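Local coordinates for glucosamine-6-phosphate deaminase (Thermotoga maritima, PDB 1J5X), which belongs to the SIS-domain family and is built on two parallel beta sheets flanked by helices, at residues V269-R280 / E292-N303. Sequence-based numbering, arbitrary orientation.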
loop_
_atom_site.group_PDB
_atom_site.type_symbol
_atom_site.label_atom_id
_atom_site.label_comp_id
_atom_site.label_asym_id
_atom_site.label_seq_id
_atom_site.Cartn_x
_atom_site.Cartn_y
_atom_site.Cartn_z
ATOM N N VAL A 269 8.467 -10.971 8.648
ATOM C CA VAL A 269 9.264 -11.145 7.420
ATOM C C VAL A 269 10.151 -12.403 7.614
ATOM O O VAL A 269 10.455 -12.799 8.765
ATOM C CB VAL A 269 10.235 -9.909 7.099
ATOM C CG1 VAL A 269 9.466 -8.598 7.023
ATOM C CG2 VAL A 269 11.269 -9.801 8.079
ATOM N N SER A 270 10.543 -13.005 6.503
ATOM C CA SER A 270 11.324 -14.256 6.535
ATOM C C SER A 270 12.496 -14.198 7.474
ATOM O O SER A 270 13.277 -13.274 7.427
ATOM C CB SER A 270 11.873 -14.604 5.128
ATOM O OG SER A 270 10.854 -14.526 4.146
ATOM N N GLY A 271 12.617 -15.229 8.296
ATOM C CA GLY A 271 13.754 -15.319 9.186
ATOM C C GLY A 271 13.796 -14.552 10.497
ATOM O O GLY A 271 14.737 -14.779 11.268
HETATM N N MSE A 272 12.824 -13.662 10.750
HETATM C CA MSE A 272 12.842 -12.832 11.950
HETATM C C MSE A 272 11.852 -13.172 13.003
HETATM O O MSE A 272 11.544 -12.355 13.858
HETATM C CB MSE A 272 12.698 -11.372 11.519
HETATM C CG MSE A 272 13.915 -10.988 10.722
HETATM SE SE MSE A 272 13.891 -9.036 10.441
HETATM C CE MSE A 272 14.262 -8.542 12.207
ATOM N N ASP A 273 11.381 -14.409 13.012
ATOM C CA ASP A 273 10.412 -14.766 14.005
ATOM C C ASP A 273 10.939 -14.491 15.439
ATOM O O ASP A 273 10.203 -14.003 16.296
ATOM C CB ASP A 273 10.027 -16.241 13.902
ATOM C CG ASP A 273 8.874 -16.598 14.828
ATOM O OD1 ASP A 273 7.791 -16.008 14.713
ATOM O OD2 ASP A 273 9.053 -17.477 15.706
ATOM N N GLU A 274 12.197 -14.791 15.679
ATOM C CA GLU A 274 12.739 -14.574 17.017
ATOM C C GLU A 274 12.684 -13.110 17.471
ATOM O O GLU A 274 12.256 -12.800 18.610
ATOM C CB GLU A 274 14.180 -15.038 17.096
ATOM C CG GLU A 274 14.698 -14.963 18.504
ATOM C CD GLU A 274 16.222 -15.034 18.552
ATOM O OE1 GLU A 274 16.865 -13.983 18.814
ATOM O OE2 GLU A 274 16.777 -16.130 18.303
ATOM N N GLN A 275 13.144 -12.226 16.595
ATOM C CA GLN A 275 13.114 -10.813 16.939
ATOM C C GLN A 275 11.680 -10.312 17.075
ATOM O O GLN A 275 11.410 -9.483 17.935
ATOM C CB GLN A 275 13.882 -9.988 15.874
ATOM C CG GLN A 275 15.368 -10.280 15.731
ATOM C CD GLN A 275 15.729 -11.720 15.270
ATOM O OE1 GLN A 275 15.049 -12.331 14.412
ATOM N NE2 GLN A 275 16.832 -12.258 15.828
ATOM N N GLU A 276 10.770 -10.802 16.223
ATOM C CA GLU A 276 9.392 -10.373 16.220
ATOM C C GLU A 276 8.680 -10.847 17.471
ATOM O O GLU A 276 7.928 -10.097 18.073
ATOM C CB GLU A 276 8.645 -10.866 14.953
ATOM C CG GLU A 276 9.054 -10.102 13.680
ATOM C CD GLU A 276 8.895 -10.884 12.375
ATOM O OE1 GLU A 276 8.401 -12.046 12.393
ATOM O OE2 GLU A 276 9.303 -10.335 11.310
ATOM N N LYS A 277 8.933 -12.086 17.863
ATOM C CA LYS A 277 8.263 -12.564 19.051
ATOM C C LYS A 277 8.773 -11.822 20.292
ATOM O O LYS A 277 7.980 -11.523 21.208
ATOM C CB LYS A 277 8.449 -14.090 19.156
ATOM C CG LYS A 277 7.609 -14.831 18.062
ATOM C CD LYS A 277 6.116 -14.562 18.328
ATOM C CE LYS A 277 5.171 -15.636 17.805
ATOM N NZ LYS A 277 4.849 -15.503 16.390
ATOM N N ARG A 278 10.066 -11.519 20.323
ATOM C CA ARG A 278 10.641 -10.803 21.455
ATOM C C ARG A 278 9.999 -9.417 21.548
ATOM O O ARG A 278 9.623 -8.970 22.636
ATOM C CB ARG A 278 12.137 -10.636 21.317
ATOM C CG ARG A 278 12.947 -11.877 21.493
ATOM C CD ARG A 278 14.428 -11.505 21.476
ATOM N NE ARG A 278 15.298 -12.675 21.589
ATOM C CZ ARG A 278 16.618 -12.613 21.791
ATOM N NH1 ARG A 278 17.230 -11.429 21.895
ATOM N NH2 ARG A 278 17.330 -13.736 21.915
ATOM N N LEU A 279 9.838 -8.738 20.408
ATOM C CA LEU A 279 9.232 -7.393 20.428
ATOM C C LEU A 279 7.740 -7.471 20.852
ATOM O O LEU A 279 7.249 -6.643 21.606
ATOM C CB LEU A 279 9.351 -6.756 19.018
ATOM C CG LEU A 279 8.730 -5.370 18.858
ATOM C CD1 LEU A 279 9.318 -4.416 19.935
ATOM C CD2 LEU A 279 9.004 -4.873 17.388
ATOM N N ARG A 280 7.024 -8.462 20.329
ATOM C CA ARG A 280 5.642 -8.669 20.686
ATOM C C ARG A 280 5.510 -8.796 22.215
ATOM O O ARG A 280 4.696 -8.079 22.822
ATOM C CB ARG A 280 5.114 -9.959 20.042
ATOM C CG ARG A 280 3.739 -10.361 20.550
ATOM C CD ARG A 280 3.112 -11.494 19.740
ATOM N NE ARG A 280 1.748 -11.727 20.222
ATOM C CZ ARG A 280 0.710 -12.095 19.477
ATOM N NH1 ARG A 280 0.819 -12.292 18.167
ATOM N NH2 ARG A 280 -0.469 -12.258 20.059
ATOM N N GLU A 292 0.036 -10.410 14.795
ATOM C CA GLU A 292 1.032 -10.624 13.743
ATOM C C GLU A 292 0.405 -11.084 12.448
ATOM O O GLU A 292 -0.442 -11.994 12.422
ATOM C CB GLU A 292 2.065 -11.672 14.162
ATOM C CG GLU A 292 3.031 -11.236 15.228
ATOM C CD GLU A 292 3.794 -12.432 15.813
ATOM O OE1 GLU A 292 3.289 -13.059 16.775
ATOM O OE2 GLU A 292 4.903 -12.732 15.328
ATOM N N VAL A 293 0.848 -10.484 11.345
ATOM C CA VAL A 293 0.360 -10.863 10.027
ATOM C C VAL A 293 1.505 -11.614 9.372
ATOM O O VAL A 293 2.576 -11.045 9.200
ATOM C CB VAL A 293 0.070 -9.609 9.143
ATOM C CG1 VAL A 293 -0.284 -10.033 7.695
ATOM C CG2 VAL A 293 -1.066 -8.790 9.817
ATOM N N GLY A 294 1.270 -12.860 8.979
ATOM C CA GLY A 294 2.355 -13.653 8.367
ATOM C C GLY A 294 2.358 -15.085 8.977
ATOM O O GLY A 294 1.730 -15.382 10.032
ATOM N N GLU A 295 3.101 -15.977 8.317
ATOM C CA GLU A 295 3.175 -17.353 8.798
ATOM C C GLU A 295 3.785 -17.356 10.174
ATOM O O GLU A 295 4.740 -16.584 10.451
ATOM C CB GLU A 295 3.945 -18.186 7.760
ATOM C CG GLU A 295 2.983 -18.537 6.668
ATOM C CD GLU A 295 3.507 -19.595 5.706
ATOM O OE1 GLU A 295 4.465 -20.319 6.063
ATOM O OE2 GLU A 295 2.939 -19.720 4.594
ATOM N N GLY A 296 3.176 -18.129 11.085
ATOM C CA GLY A 296 3.683 -18.175 12.430
ATOM C C GLY A 296 3.016 -17.081 13.275
ATOM O O GLY A 296 3.336 -16.918 14.454
ATOM N N GLY A 297 2.099 -16.335 12.664
ATOM C CA GLY A 297 1.402 -15.291 13.387
ATOM C C GLY A 297 -0.089 -15.530 13.441
ATOM O O GLY A 297 -0.560 -16.629 13.128
ATOM N N ASP A 298 -0.836 -14.494 13.815
ATOM C CA ASP A 298 -2.279 -14.556 13.949
ATOM C C ASP A 298 -3.059 -14.675 12.660
ATOM O O ASP A 298 -4.150 -15.248 12.636
ATOM C CB ASP A 298 -2.760 -13.315 14.725
ATOM C CG ASP A 298 -2.083 -13.189 16.061
ATOM O OD1 ASP A 298 -1.006 -12.543 16.171
ATOM O OD2 ASP A 298 -2.639 -13.786 17.020
ATOM N N ILE A 299 -2.548 -14.079 11.588
ATOM C CA ILE A 299 -3.184 -14.151 10.278
ATOM C C ILE A 299 -2.072 -14.641 9.331
ATOM O O ILE A 299 -1.225 -13.874 8.835
ATOM C CB ILE A 299 -3.677 -12.757 9.799
ATOM C CG1 ILE A 299 -4.731 -12.174 10.763
ATOM C CG2 ILE A 299 -4.325 -12.873 8.440
ATOM C CD1 ILE A 299 -5.162 -10.682 10.297
ATOM N N PRO A 300 -2.068 -15.947 9.020
ATOM C CA PRO A 300 -1.052 -16.519 8.155
ATOM C C PRO A 300 -1.108 -16.052 6.734
ATOM O O PRO A 300 -2.184 -15.921 6.167
ATOM C CB PRO A 300 -1.329 -18.039 8.220
ATOM C CG PRO A 300 -2.280 -18.182 9.393
ATOM C CD PRO A 300 -3.115 -16.931 9.299
ATOM N N VAL A 301 0.085 -15.809 6.188
ATOM C CA VAL A 301 0.278 -15.467 4.787
ATOM C C VAL A 301 1.789 -15.526 4.596
ATOM O O VAL A 301 2.522 -15.308 5.580
ATOM C CB VAL A 301 -0.266 -14.082 4.437
ATOM C CG1 VAL A 301 0.503 -12.978 5.255
ATOM C CG2 VAL A 301 -0.124 -13.872 2.922
ATOM N N SER A 302 2.259 -15.818 3.375
ATOM C CA SER A 302 3.709 -15.921 3.127
ATOM C C SER A 302 4.489 -14.732 3.687
ATOM O O SER A 302 4.053 -13.593 3.548
ATOM C CB SER A 302 3.976 -15.998 1.629
ATOM O OG SER A 302 5.345 -15.807 1.299
ATOM N N ASN A 303 5.670 -14.993 4.235
ATOM C CA ASN A 303 6.500 -13.906 4.766
ATOM C C ASN A 303 7.488 -13.408 3.722
ATOM O O ASN A 303 8.388 -12.590 4.008
ATOM C CB ASN A 303 7.231 -14.337 6.039
ATOM C CG ASN A 303 6.262 -14.654 7.161
ATOM O OD1 ASN A 303 5.209 -14.011 7.272
ATOM N ND2 ASN A 303 6.603 -15.629 8.001
#
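Glu292, the last-but-one residue of strand 289-293, pushes its carboxylate between two basic side chains of helix 273-285. Lys277 NZ and Arg280 NH1 both give salt-bridging hydrogen bonds to Glu292 OE1, each 2.9 Å long, the lysine on the syn side and the arginine through the anti lone pair. The lysine bends at chi2 and chi4 (-83°), crossing the glutamate at about a right angle, and its NZ goes on to the carbonyl oxygen of Gly296, 2.8 Å away. Arg280 comes in extended, with CG anti to the backbone N, and meets Asp298 nearly in plane: NH1 lies 2.7 Å from Asp298 OD1 and takes the syn lone pair. That same OD1 accepts the backbone N of Glu292 at 2.7 Å in a virtually straight bond (179°), which holds the aspartate at the arginine's edge.

Farther out, Lys268 salt-bridges Glu292 OE2, Asp273 OD1 and Glu276 OE1, while Glu284 takes Arg280 NE. Glu276 OE2 also accepts the backbone N of Val269, 2.9 Å away, tying the helix to the loop before it. At the other end of the contact Asn303 packs CB on the Val269-Ser270 backbone, and its ND2 holds the carbonyl oxygen of Glu295 in the type II turn Gly294-Gly297.

The contact thus joins helix and second strand of a right-handed beta-alpha-beta unit in the four-stranded parallel sheet, largely by charge. Lys268, Lys277 and Arg280 around its carboxylate would favour the ionised form of the buried Glu292, offsetting the nearby Asp273 and Glu276.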